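Local coordinates for protein Abbfa_003403 (Acinetobacter baumannii, PDB 4ZXH) that is a four-domain nonribosomal peptide synthetase module that probably activates an amino acid, condenses it with a carrier-bound donor and releases the product through its thioesterase, at residues Y68-V73 with V175-F180; A205-P210 with I301-M305; Y558-D562 with I573-A577; V804-M809 with C854-D858; P1066-F1070 with M1122-Q1126. All blocks are in the same frame, centred on the assembly; numbering follows the deposited sequence.

The five contacts are spread along one chain and none touches another; the closest two, contacts 2 and 4, lie about 17 Å apart at their nearest atoms. Contacts 1, 3 and 5 are buried, 2 and 4 partly buried. In the condensation domain a loop leans on the loop leading into a helix (contact 1, with two aromatic rings) or on a strand (contact 2, whose single histidine ring donates the hydrogen bond). Contacts 3 and 5 are strand-against-helix packings of alpha/beta layers, in the adenylation and thioesterase domains: the former wholly aliphatic, the latter mixing sulfur, aromatic rings and an indole hydrogen bond. Contact 4 differs most, because backbone pairing where two antiparallel strands meet dominates it.

Contact 1: Y68-V73 with V175-F180; sequences YPLLRV and VNGIEF
In the condensation domain, the turn 68-73 between helix 56-67 and strand 73-78 leaves the helix at Tyr68, makes a 3-10 segment at 69-71 and is tied to segment 175-180, the loop entering helix 179-187. The hollow is at Gly177: Tyr68 CA and Gly177 CA lie 4.3 Å apart, and a side chain there would strike Tyr68 CB, so only glycine lets the backbones come so close. Gly177 O accepts from Leu70 N at 3.2 Å and touches Pro69 CD at 3.3 Å. Two ring contacts accompany it. The Tyr68 ring (chi1 m) has Val175 CG1 over one face, and Phe180 (chi1 p) offers its face to Leu70 CD1, a CH-pi contact 3.4 Å from the ring centroid; Val73 CG2 meets Phe180 CZ at 3.9 Å. Asn176 OD1 accepts from Ile178 N at 2.8 Å, an Asx turn, and from Glu179 N at 2.9 Å, an Asx motif; both probably help turn the chain into the helix. Tyr68 OH bonds Asp161. The chemistry is thus largely apolar, with one backbone hydrogen bond fixing where the surfaces meet.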
# COMPACT_ATOMS: atom_id res chain seq x y z
N TYR A 68 -8.72 40.31 -18.11
CA TYR A 68 -7.90 39.10 -18.06
C TYR A 68 -8.76 37.85 -18.30
O TYR A 68 -9.33 37.28 -17.37
CB TYR A 68 -7.16 39.00 -16.72
CG TYR A 68 -6.36 40.25 -16.41
CD1 TYR A 68 -5.55 40.85 -17.38
CD2 TYR A 68 -6.43 40.85 -15.15
CE1 TYR A 68 -4.82 42.00 -17.11
CE2 TYR A 68 -5.71 42.01 -14.87
CZ TYR A 68 -4.91 42.59 -15.85
OH TYR A 68 -4.19 43.74 -15.56
N PRO A 69 -8.85 37.42 -19.57
CA PRO A 69 -9.69 36.28 -19.98
C PRO A 69 -9.41 35.00 -19.20
O PRO A 69 -10.31 34.18 -19.05
CB PRO A 69 -9.34 36.11 -21.45
CG PRO A 69 -8.93 37.48 -21.89
CD PRO A 69 -8.20 38.07 -20.73
N LEU A 70 -8.19 34.83 -18.69
CA LEU A 70 -7.84 33.66 -17.89
C LEU A 70 -8.83 33.47 -16.76
O LEU A 70 -9.23 32.35 -16.46
CB LEU A 70 -6.42 33.79 -17.33
CG LEU A 70 -5.85 32.59 -16.57
CD1 LEU A 70 -5.81 31.36 -17.43
CD2 LEU A 70 -4.45 32.91 -16.14
N LEU A 71 -9.24 34.58 -16.15
CA LEU A 71 -10.15 34.54 -15.02
C LEU A 71 -11.55 34.03 -15.36
O LEU A 71 -12.36 33.82 -14.46
CB LEU A 71 -10.24 35.94 -14.40
CG LEU A 71 -9.00 36.41 -13.63
CD1 LEU A 71 -9.20 37.77 -13.03
CD2 LEU A 71 -8.65 35.41 -12.53
N ARG A 72 -11.83 33.84 -16.64
CA ARG A 72 -13.14 33.34 -17.09
C ARG A 72 -13.02 31.93 -17.70
O ARG A 72 -13.83 31.52 -18.53
CB ARG A 72 -13.76 34.33 -18.10
CG ARG A 72 -13.89 35.78 -17.57
CD ARG A 72 -14.61 36.78 -18.51
NE ARG A 72 -14.07 36.83 -19.88
CZ ARG A 72 -13.13 37.68 -20.29
NH1 ARG A 72 -12.62 38.58 -19.46
NH2 ARG A 72 -12.72 37.65 -21.55
N VAL A 73 -12.02 31.17 -17.26
CA VAL A 73 -11.74 29.84 -17.79
C VAL A 73 -12.37 28.69 -16.98
O VAL A 73 -12.48 28.78 -15.76
CB VAL A 73 -10.20 29.64 -17.88
CG1 VAL A 73 -9.81 28.17 -17.89
CG2 VAL A 73 -9.65 30.36 -19.09
N VAL A 175 -0.20 43.49 -17.54
CA VAL A 175 -0.35 42.06 -17.37
C VAL A 175 -1.02 41.46 -18.60
O VAL A 175 -2.05 41.94 -19.06
CB VAL A 175 -1.20 41.74 -16.11
CG1 VAL A 175 -1.23 40.24 -15.86
CG2 VAL A 175 -0.66 42.48 -14.89
N ASN A 176 -0.44 40.40 -19.14
CA ASN A 176 -1.10 39.70 -20.24
C ASN A 176 -1.91 38.51 -19.73
O ASN A 176 -1.37 37.58 -19.12
CB ASN A 176 -0.07 39.24 -21.28
CG ASN A 176 -0.72 38.74 -22.55
OD1 ASN A 176 -1.77 38.08 -22.52
ND2 ASN A 176 -0.11 39.06 -23.69
N GLY A 177 -3.22 38.55 -19.98
CA GLY A 177 -4.12 37.52 -19.48
C GLY A 177 -4.70 36.68 -20.62
O GLY A 177 -5.70 36.00 -20.41
N ILE A 178 -4.07 36.74 -21.81
CA ILE A 178 -4.52 35.97 -22.97
C ILE A 178 -3.40 35.10 -23.61
O ILE A 178 -3.68 34.22 -24.43
CB ILE A 178 -5.11 36.91 -24.06
CG1 ILE A 178 -5.89 36.11 -25.12
CG2 ILE A 178 -4.03 37.72 -24.70
CD1 ILE A 178 -7.01 35.23 -24.55
N GLU A 179 -2.15 35.34 -23.23
CA GLU A 179 -1.04 34.61 -23.84
C GLU A 179 -1.03 33.10 -23.49
O GLU A 179 -0.60 32.29 -24.30
CB GLU A 179 0.29 35.24 -23.42
CG GLU A 179 1.53 34.53 -23.99
CD GLU A 179 1.76 34.80 -25.47
OE1 GLU A 179 1.18 35.78 -26.02
OE2 GLU A 179 2.54 34.02 -26.09
N PHE A 180 -1.50 32.73 -22.30
CA PHE A 180 -1.49 31.32 -21.86
C PHE A 180 -2.08 30.37 -22.90
O PHE A 180 -1.67 29.23 -23.04
CB PHE A 180 -2.25 31.16 -20.53
CG PHE A 180 -3.74 31.39 -20.65
CD1 PHE A 180 -4.25 32.69 -20.78
CD2 PHE A 180 -4.63 30.32 -20.65
CE1 PHE A 180 -5.63 32.91 -20.89
CE2 PHE A 180 -6.00 30.53 -20.76
CZ PHE A 180 -6.51 31.83 -20.88

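Contact 2: A205-P210 with I301-M305; sequences ALKHAP and IAIHM
Segment 205-210 ends helix 197-205 and folds into a type I turn from Leu206 to Ala209, closed by Ala209 N to Leu206 O at 3.2 Å; strand 302-305 faces it with Ala302 and His304 pointing toward the turn. The nearest CA atoms are Leu206 CA and His304 CA, 6.3 Å apart. One hydrogen bond crosses: His304 ND1 donates to Ala205 O at 3.2 Å, using a carbonyl at the helix end. Histidine suits the place because its ring, at chi1 t, reaches into the turn with a donor at its edge and a flat face for packing; NE2 has a weak hydrogen bond to Asn275. That face receives Ala209 CA in a CH-pi contact, 4.0 Å from the centroid. Aliphatic contacts complete the join: Leu206 CD1 meets Ala302 CB at 4.0 Å, and Leu206 CD2 meets His304 CB at 3.8 Å. The Ala302 side chain is about 9 Å from the bound 4'-phosphopantetheine. The contact thus joins helix 197-205 to the condensation domain's antiparallel pair 275-279 and 302-306, while Ile303 and Met305 pack on helix 313-329.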
# COMPACT_ATOMS: atom_id res chain seq x y z
N ALA A 205 18.49 9.61 -15.88
CA ALA A 205 18.64 10.17 -14.55
C ALA A 205 17.76 9.45 -13.53
O ALA A 205 18.14 9.34 -12.36
CB ALA A 205 18.31 11.68 -14.58
N LEU A 206 16.60 8.97 -13.96
CA LEU A 206 15.63 8.37 -13.04
C LEU A 206 15.45 6.85 -13.18
O LEU A 206 14.59 6.28 -12.52
CB LEU A 206 14.27 9.06 -13.19
CG LEU A 206 14.28 10.52 -12.69
CD1 LEU A 206 13.12 11.35 -13.22
CD2 LEU A 206 14.27 10.53 -11.19
N LYS A 207 16.25 6.21 -14.03
CA LYS A 207 16.12 4.76 -14.27
C LYS A 207 16.28 3.95 -12.98
O LYS A 207 15.49 3.05 -12.70
CB LYS A 207 17.14 4.28 -15.31
N HIS A 208 17.29 4.29 -12.19
CA HIS A 208 17.58 3.56 -10.96
C HIS A 208 16.90 4.16 -9.73
O HIS A 208 17.28 3.84 -8.60
CB HIS A 208 19.09 3.51 -10.70
CG HIS A 208 19.88 2.89 -11.81
ND1 HIS A 208 19.62 1.62 -12.29
CD2 HIS A 208 20.95 3.34 -12.50
CE1 HIS A 208 20.47 1.34 -13.26
NE2 HIS A 208 21.30 2.36 -13.40
N ALA A 209 15.92 5.03 -9.93
CA ALA A 209 15.28 5.70 -8.80
C ALA A 209 14.43 4.71 -8.03
O ALA A 209 13.76 3.86 -8.64
CB ALA A 209 14.42 6.86 -9.27
N PRO A 210 14.44 4.80 -6.70
CA PRO A 210 13.51 3.93 -5.97
C PRO A 210 12.05 4.35 -6.22
O PRO A 210 11.73 5.50 -6.50
CB PRO A 210 13.91 4.14 -4.52
CG PRO A 210 14.38 5.53 -4.49
CD PRO A 210 15.09 5.77 -5.81
N ILE A 301 10.61 19.19 -11.59
CA ILE A 301 11.67 18.26 -12.00
C ILE A 301 12.10 17.40 -10.82
O ILE A 301 12.13 17.86 -9.68
CB ILE A 301 12.91 18.97 -12.58
CG1 ILE A 301 13.51 19.94 -11.58
CG2 ILE A 301 12.59 19.64 -13.90
CD1 ILE A 301 14.72 20.70 -12.13
N ALA A 302 12.43 16.14 -11.11
CA ALA A 302 12.92 15.21 -10.09
C ALA A 302 14.45 15.03 -10.13
O ALA A 302 15.01 14.55 -11.12
CB ALA A 302 12.22 13.86 -10.23
N ILE A 303 15.12 15.41 -9.04
CA ILE A 303 16.56 15.23 -8.94
C ILE A 303 16.88 14.00 -8.12
O ILE A 303 16.66 13.97 -6.91
CB ILE A 303 17.24 16.44 -8.30
CG1 ILE A 303 16.81 17.75 -8.96
CG2 ILE A 303 18.73 16.27 -8.36
CD1 ILE A 303 17.03 17.75 -10.43
N HIS A 304 17.40 12.97 -8.79
CA HIS A 304 17.78 11.74 -8.11
C HIS A 304 19.29 11.77 -7.86
O HIS A 304 20.08 11.76 -8.81
CB HIS A 304 17.36 10.53 -8.94
CG HIS A 304 17.95 9.23 -8.48
ND1 HIS A 304 18.22 8.19 -9.36
CD2 HIS A 304 18.32 8.79 -7.26
CE1 HIS A 304 18.73 7.18 -8.68
NE2 HIS A 304 18.81 7.51 -7.41
N MET A 305 19.67 11.83 -6.58
CA MET A 305 21.08 11.86 -6.16
C MET A 305 21.51 10.51 -5.64
O MET A 305 20.80 9.88 -4.86
CB MET A 305 21.32 12.91 -5.05
CG MET A 305 21.17 14.38 -5.44
SD MET A 305 22.47 15.01 -6.50
CE MET A 305 23.91 14.36 -5.65

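Contact 3: Y558-D562 with I573-A577; sequences YVPLD and IIEDA
This is a buried, entirely apolar strand-to-helix contact in the adenylation domain, within a parallel alpha/beta layer. Strand 557-560 lies beside strand 533-537, with Tyr558 also bonding by its backbone to strand 621-627, and the chain then passes through helix 567-577 before strand 581-584 joins the sheet on the other side of 533-537: a beta-alpha-beta crossover. The short segments 558-560 and 573-577 run nearly antiparallel, their axes 10.2 Å apart and at 154°. The register brings Val559 CA to 7.6 Å from Ala577 CA, and Leu561 CA to 7.8 Å from Ile573 CA. Strand alternation turns Val559 and Leu561 to the helix while Pro560 points away and touches Met625, Tyr669 and Ala670. Beta-branched valine suits the extended backbone and, with chi1 t, sends Val559 CG1 between Ile573 CG2 at 3.7 Å and Ala577 CB at 4.1 Å. Alanine's short side chain makes little bulk at that end of the helix. Ile573, one turn earlier, is bonded through its O to Ala577 N at 2.9 Å, so the two sit on the same helix face. Ile573 CG2 also meets Leu561 CD2 at 3.8 Å. No hydrogen bond crosses, as expected where aliphatic side chains fill the gap. Ile574 points sideways, but its end (chi1 m, chi2 m) swings in until Ile574 CD1 lies 3.4 Å from Leu561 CD1.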
# COMPACT_ATOMS: atom_id res chain seq x y z
N TYR A 558 21.85 -25.46 36.49
CA TYR A 558 21.22 -26.51 35.69
C TYR A 558 21.27 -26.17 34.22
O TYR A 558 21.33 -25.01 33.82
CB TYR A 558 19.79 -26.77 36.15
CG TYR A 558 18.83 -25.62 35.94
CD1 TYR A 558 18.69 -24.64 36.91
CD2 TYR A 558 18.07 -25.54 34.79
CE1 TYR A 558 17.81 -23.60 36.73
CE2 TYR A 558 17.18 -24.50 34.59
CZ TYR A 558 17.05 -23.53 35.56
OH TYR A 558 16.17 -22.49 35.37
N VAL A 559 21.27 -27.22 33.41
CA VAL A 559 21.17 -27.11 31.96
C VAL A 559 19.90 -27.80 31.49
O VAL A 559 19.78 -29.02 31.58
CB VAL A 559 22.38 -27.75 31.30
CG1 VAL A 559 22.33 -27.55 29.80
CG2 VAL A 559 23.65 -27.19 31.91
N PRO A 560 18.91 -27.02 31.02
CA PRO A 560 17.62 -27.59 30.63
C PRO A 560 17.71 -28.56 29.45
O PRO A 560 18.09 -28.17 28.35
CB PRO A 560 16.79 -26.36 30.24
CG PRO A 560 17.42 -25.24 30.97
CD PRO A 560 18.90 -25.55 30.96
N LEU A 561 17.35 -29.81 29.68
CA LEU A 561 17.19 -30.78 28.61
C LEU A 561 15.74 -31.24 28.54
O LEU A 561 15.37 -32.26 29.13
CB LEU A 561 18.13 -31.97 28.81
CG LEU A 561 19.60 -31.56 28.91
CD1 LEU A 561 20.38 -32.58 29.68
CD2 LEU A 561 20.18 -31.39 27.52
N ASP A 562 14.90 -30.46 27.87
CA ASP A 562 13.49 -30.78 27.75
C ASP A 562 13.37 -32.07 26.96
O ASP A 562 13.81 -32.13 25.81
CB ASP A 562 12.74 -29.63 27.08
CG ASP A 562 11.23 -29.80 27.12
OD1 ASP A 562 10.73 -30.95 27.19
OD2 ASP A 562 10.53 -28.77 27.08
N ILE A 573 23.50 -30.26 23.02
CA ILE A 573 23.60 -29.54 24.27
C ILE A 573 24.50 -30.29 25.27
O ILE A 573 25.38 -29.67 25.90
CB ILE A 573 22.21 -29.32 24.90
CG1 ILE A 573 21.33 -28.53 23.94
CG2 ILE A 573 22.33 -28.59 26.24
CD1 ILE A 573 20.00 -28.10 24.55
N ILE A 574 24.30 -31.60 25.40
CA ILE A 574 25.09 -32.41 26.33
C ILE A 574 26.56 -32.20 26.06
O ILE A 574 27.33 -31.95 26.98
CB ILE A 574 24.82 -33.93 26.20
CG1 ILE A 574 23.33 -34.28 26.39
CG2 ILE A 574 25.69 -34.69 27.18
CD1 ILE A 574 22.79 -33.92 27.71
N GLU A 575 26.93 -32.27 24.78
CA GLU A 575 28.33 -32.25 24.35
C GLU A 575 29.03 -30.92 24.61
O GLU A 575 30.20 -30.88 25.00
CB GLU A 575 28.41 -32.60 22.87
CG GLU A 575 29.85 -32.74 22.37
CD GLU A 575 29.94 -33.33 20.98
OE1 GLU A 575 28.92 -33.33 20.25
OE2 GLU A 575 31.04 -33.81 20.61
N ASP A 576 28.30 -29.82 24.39
CA ASP A 576 28.85 -28.49 24.58
C ASP A 576 28.91 -28.13 26.08
O ASP A 576 29.88 -27.52 26.54
CB ASP A 576 28.00 -27.47 23.82
CG ASP A 576 28.51 -26.03 23.96
OD1 ASP A 576 29.51 -25.65 23.30
OD2 ASP A 576 27.88 -25.27 24.73
N ALA A 577 27.88 -28.53 26.82
CA ALA A 577 27.74 -28.13 28.22
C ALA A 577 28.58 -28.99 29.17
O ALA A 577 28.88 -28.56 30.28
CB ALA A 577 26.26 -28.17 28.65

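Contact 4: V804-M809 with C854-D858; sequences VPPGVM and CLRTD
A very short hydrogen bond, Gly807 N to Leu855 O at 2.4 Å with an angle of 146°, marks this contact; at 2.70 Å resolution the length probably reflects coordinate error as much as strength. It forms part of a G1 beta bulge, in which Gly807 and Val808 both face Leu855; the second bond runs from Leu855 N to Val808 O at 3.1 Å. The bulge, in the adenylation domain, sits at the start of strand 809-816, where it pairs with strand 846-855 in an antiparallel sheet, and it is joined to a type II turn from Pro805 to Val808. Glycine fits the turn because its phi/psi of 84/-1 lies in a positive-phi region that most other residues avoid, while Pro806 holds the phi of -60 that the preceding position needs. The turn's own bond, Val808 N to Pro805 O, is weak at 3.4 Å. Beyond the bulge, Met809 and Cys854 make a non-hydrogen-bonded pair, Met809 CA to Cys854 CA 4.3 Å. Leu855, chi1 t and chi2 p, packs against the turn, Leu855 CD2 lying 3.9 Å from Val804 CG2. Pro806 CB lies 4.2 Å from Thr857 CA. Helix 428-447 of the condensation domain touches Pro805 and Thr857, and its Asn433 bonds Pro806 O, so this bulge region meets that domain. On the face carrying Met809 and Cys854, Met809 CG approaches Cys854 SG at 3.7 Å.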
# COMPACT_ATOMS: atom_id res chain seq x y z
N VAL A 804 21.79 7.29 17.91
CA VAL A 804 21.05 7.79 16.75
C VAL A 804 20.18 9.01 17.09
O VAL A 804 19.82 9.21 18.25
CB VAL A 804 20.15 6.69 16.14
CG1 VAL A 804 21.00 5.52 15.70
CG2 VAL A 804 19.09 6.25 17.12
N PRO A 805 19.86 9.84 16.09
CA PRO A 805 18.92 10.93 16.35
C PRO A 805 17.52 10.36 16.55
O PRO A 805 17.28 9.23 16.12
CB PRO A 805 18.99 11.79 15.08
CG PRO A 805 20.15 11.26 14.29
CD PRO A 805 20.35 9.84 14.70
N PRO A 806 16.61 11.11 17.19
CA PRO A 806 15.24 10.59 17.28
C PRO A 806 14.63 10.36 15.90
O PRO A 806 15.04 11.02 14.93
CB PRO A 806 14.50 11.69 18.04
CG PRO A 806 15.58 12.45 18.78
CD PRO A 806 16.78 12.40 17.89
N GLY A 807 13.70 9.40 15.79
CA GLY A 807 13.02 9.11 14.54
C GLY A 807 13.79 8.17 13.62
O GLY A 807 13.31 7.83 12.55
N VAL A 808 14.98 7.76 14.06
CA VAL A 808 15.91 7.00 13.23
C VAL A 808 16.01 5.54 13.70
O VAL A 808 15.76 5.23 14.87
CB VAL A 808 17.30 7.69 13.25
CG1 VAL A 808 18.34 6.93 12.43
CG2 VAL A 808 17.18 9.13 12.77
N MET A 809 16.36 4.62 12.80
CA MET A 809 16.49 3.22 13.21
C MET A 809 17.93 2.78 13.42
O MET A 809 18.86 3.30 12.79
CB MET A 809 15.80 2.32 12.19
CG MET A 809 14.34 2.69 12.03
SD MET A 809 13.27 1.26 11.82
CE MET A 809 13.83 0.25 13.17
N CYS A 854 13.49 1.29 16.44
CA CYS A 854 13.38 2.69 16.09
C CYS A 854 13.25 3.57 17.33
O CYS A 854 12.42 3.32 18.21
CB CYS A 854 12.20 2.94 15.14
SG CYS A 854 12.20 4.63 14.36
N LEU A 855 14.10 4.60 17.41
CA LEU A 855 13.99 5.59 18.47
C LEU A 855 12.96 6.61 18.02
O LEU A 855 13.25 7.48 17.21
CB LEU A 855 15.34 6.25 18.75
CG LEU A 855 15.39 7.39 19.76
CD1 LEU A 855 15.11 6.88 21.17
CD2 LEU A 855 16.73 8.10 19.68
N ARG A 856 11.75 6.48 18.54
CA ARG A 856 10.68 7.38 18.16
C ARG A 856 10.93 8.77 18.73
O ARG A 856 11.63 8.93 19.74
CB ARG A 856 9.33 6.83 18.62
CG ARG A 856 8.97 5.51 17.96
CD ARG A 856 9.01 5.65 16.45
NE ARG A 856 8.48 4.50 15.72
CZ ARG A 856 8.24 4.50 14.42
NH1 ARG A 856 8.48 5.59 13.70
NH2 ARG A 856 7.76 3.42 13.82
N THR A 857 10.36 9.77 18.07
CA THR A 857 10.40 11.15 18.54
C THR A 857 9.70 11.23 19.90
O THR A 857 10.03 12.05 20.75
CB THR A 857 9.72 12.09 17.51
OG1 THR A 857 8.35 11.73 17.33
CG2 THR A 857 10.44 12.01 16.17
N ASP A 858 8.75 10.33 20.08
CA ASP A 858 8.03 10.15 21.33
C ASP A 858 8.96 9.88 22.52
O ASP A 858 8.73 10.40 23.62
CB ASP A 858 7.04 8.99 21.16
CG ASP A 858 5.86 9.09 22.10
OD1 ASP A 858 5.95 9.85 23.08
OD2 ASP A 858 4.85 8.40 21.84

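Contact 5: P1066-F1070 with M1122-Q1126; sequences PLWLF and MQKMQ
In the core of the thioesterase domain, strand 1067-1070 packs against the C-terminal end of helix 1111-1125. Trp1068 is the centre of the contact: with chi1 m and chi2 91° it points toward the helix, Trp1068 CA lying 8.4 Å from Met1122 CA. The Met1122 methyl CE lies over the indole, 3.7 Å from the centroid of the five-membered ring, a CH-pi contact, and its SD stands 4.7 Å from the same centroid. Flexible, polarisable methionine can serve two aromatics at once, and Met1122 SD also meets the edge of Phe1070, 4.0 Å from CZ, a second Met-aromatic contact. This is the alpha/beta-hydrolase fold, whose mostly parallel sheet sets 1067-1070 between strands 1093-1096 and 1131-1136. Phe1070 also touches helix 1138-1152, which follows the probable nucleophile elbow of Cys1137. Gln1126 N bonds Met1122 O at 2.8 Å. Gln1126, extended with chi1 and chi2 both t, brings OE1 to Trp1068 NE1 at 3.0 Å and 173°, nearly linear, which satisfies the buried indole NH; Gln1126 OE1 also lies 3.4 Å from Pro1066 CD. At the more exposed border, Met1125 SD approaches Trp1068 CH2 at 4.2 Å.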
# COMPACT_ATOMS: atom_id res chain seq x y z
N PRO A 1066 -17.53 1.42 -43.88
CA PRO A 1066 -17.31 0.43 -42.82
C PRO A 1066 -17.68 -0.96 -43.30
O PRO A 1066 -18.41 -1.09 -44.27
CB PRO A 1066 -18.27 0.86 -41.70
CG PRO A 1066 -19.06 2.02 -42.25
CD PRO A 1066 -18.82 2.09 -43.73
N LEU A 1067 -17.20 -1.97 -42.59
CA LEU A 1067 -17.69 -3.33 -42.76
C LEU A 1067 -18.54 -3.65 -41.55
O LEU A 1067 -18.08 -3.50 -40.42
CB LEU A 1067 -16.53 -4.31 -42.90
CG LEU A 1067 -16.86 -5.79 -42.77
CD1 LEU A 1067 -17.92 -6.15 -43.79
CD2 LEU A 1067 -15.61 -6.64 -42.97
N TRP A 1068 -19.78 -4.07 -41.78
CA TRP A 1068 -20.68 -4.47 -40.69
C TRP A 1068 -20.67 -5.97 -40.51
O TRP A 1068 -20.82 -6.73 -41.48
CB TRP A 1068 -22.11 -4.01 -40.96
CG TRP A 1068 -22.28 -2.55 -40.99
CD1 TRP A 1068 -22.19 -1.73 -42.07
CD2 TRP A 1068 -22.58 -1.70 -39.87
NE1 TRP A 1068 -22.42 -0.42 -41.70
CE2 TRP A 1068 -22.66 -0.38 -40.35
CE3 TRP A 1068 -22.79 -1.93 -38.51
CZ2 TRP A 1068 -22.94 0.70 -39.52
CZ3 TRP A 1068 -23.07 -0.86 -37.68
CH2 TRP A 1068 -23.14 0.44 -38.19
N LEU A 1069 -20.52 -6.40 -39.26
CA LEU A 1069 -20.52 -7.82 -38.93
C LEU A 1069 -21.65 -8.15 -37.96
O LEU A 1069 -21.94 -7.40 -37.04
CB LEU A 1069 -19.18 -8.22 -38.34
CG LEU A 1069 -17.99 -7.99 -39.29
CD1 LEU A 1069 -16.67 -8.10 -38.59
CD2 LEU A 1069 -18.02 -8.93 -40.50
N PHE A 1070 -22.29 -9.29 -38.17
CA PHE A 1070 -23.43 -9.65 -37.36
C PHE A 1070 -23.22 -10.92 -36.57
O PHE A 1070 -22.62 -11.87 -37.06
CB PHE A 1070 -24.65 -9.76 -38.24
CG PHE A 1070 -24.85 -8.56 -39.07
CD1 PHE A 1070 -25.43 -7.42 -38.52
CD2 PHE A 1070 -24.43 -8.54 -40.39
CE1 PHE A 1070 -25.61 -6.28 -39.28
CE2 PHE A 1070 -24.61 -7.41 -41.16
CZ PHE A 1070 -25.19 -6.28 -40.60
N MET A 1122 -27.91 0.61 -37.97
CA MET A 1122 -26.86 0.91 -38.93
C MET A 1122 -27.05 2.31 -39.53
O MET A 1122 -26.10 3.08 -39.66
CB MET A 1122 -26.84 -0.12 -40.05
CG MET A 1122 -26.48 -1.55 -39.63
SD MET A 1122 -26.89 -2.72 -40.97
CE MET A 1122 -25.85 -2.11 -42.30
N GLN A 1123 -28.28 2.65 -39.87
CA GLN A 1123 -28.54 3.91 -40.55
C GLN A 1123 -28.38 5.15 -39.64
O GLN A 1123 -28.35 6.27 -40.14
CB GLN A 1123 -29.91 3.87 -41.20
CG GLN A 1123 -29.84 3.14 -42.55
CD GLN A 1123 -31.16 3.10 -43.32
OE1 GLN A 1123 -32.25 2.99 -42.75
NE2 GLN A 1123 -31.05 3.21 -44.64
N LYS A 1124 -28.24 4.95 -38.33
CA LYS A 1124 -27.86 6.03 -37.41
C LYS A 1124 -26.40 6.45 -37.58
O LYS A 1124 -26.05 7.61 -37.39
CB LYS A 1124 -28.08 5.62 -35.95
CG LYS A 1124 -29.53 5.54 -35.52
CD LYS A 1124 -29.67 4.98 -34.12
CE LYS A 1124 -29.12 5.94 -33.07
NZ LYS A 1124 -29.46 5.44 -31.70
N MET A 1125 -25.54 5.49 -37.93
CA MET A 1125 -24.11 5.76 -38.12
C MET A 1125 -23.77 5.89 -39.60
O MET A 1125 -22.86 6.63 -39.96
CB MET A 1125 -23.25 4.67 -37.46
CG MET A 1125 -23.37 4.63 -35.95
SD MET A 1125 -22.47 3.29 -35.15
CE MET A 1125 -20.88 4.04 -34.79
N GLN A 1126 -24.50 5.17 -40.46
CA GLN A 1126 -24.31 5.23 -41.91
C GLN A 1126 -25.66 5.31 -42.64
O GLN A 1126 -26.24 4.29 -43.04
CB GLN A 1126 -23.51 4.02 -42.41
CG GLN A 1126 -23.02 4.14 -43.84
CD GLN A 1126 -22.42 2.83 -44.39
OE1 GLN A 1126 -22.21 1.86 -43.66
NE2 GLN A 1126 -22.16 2.82 -45.69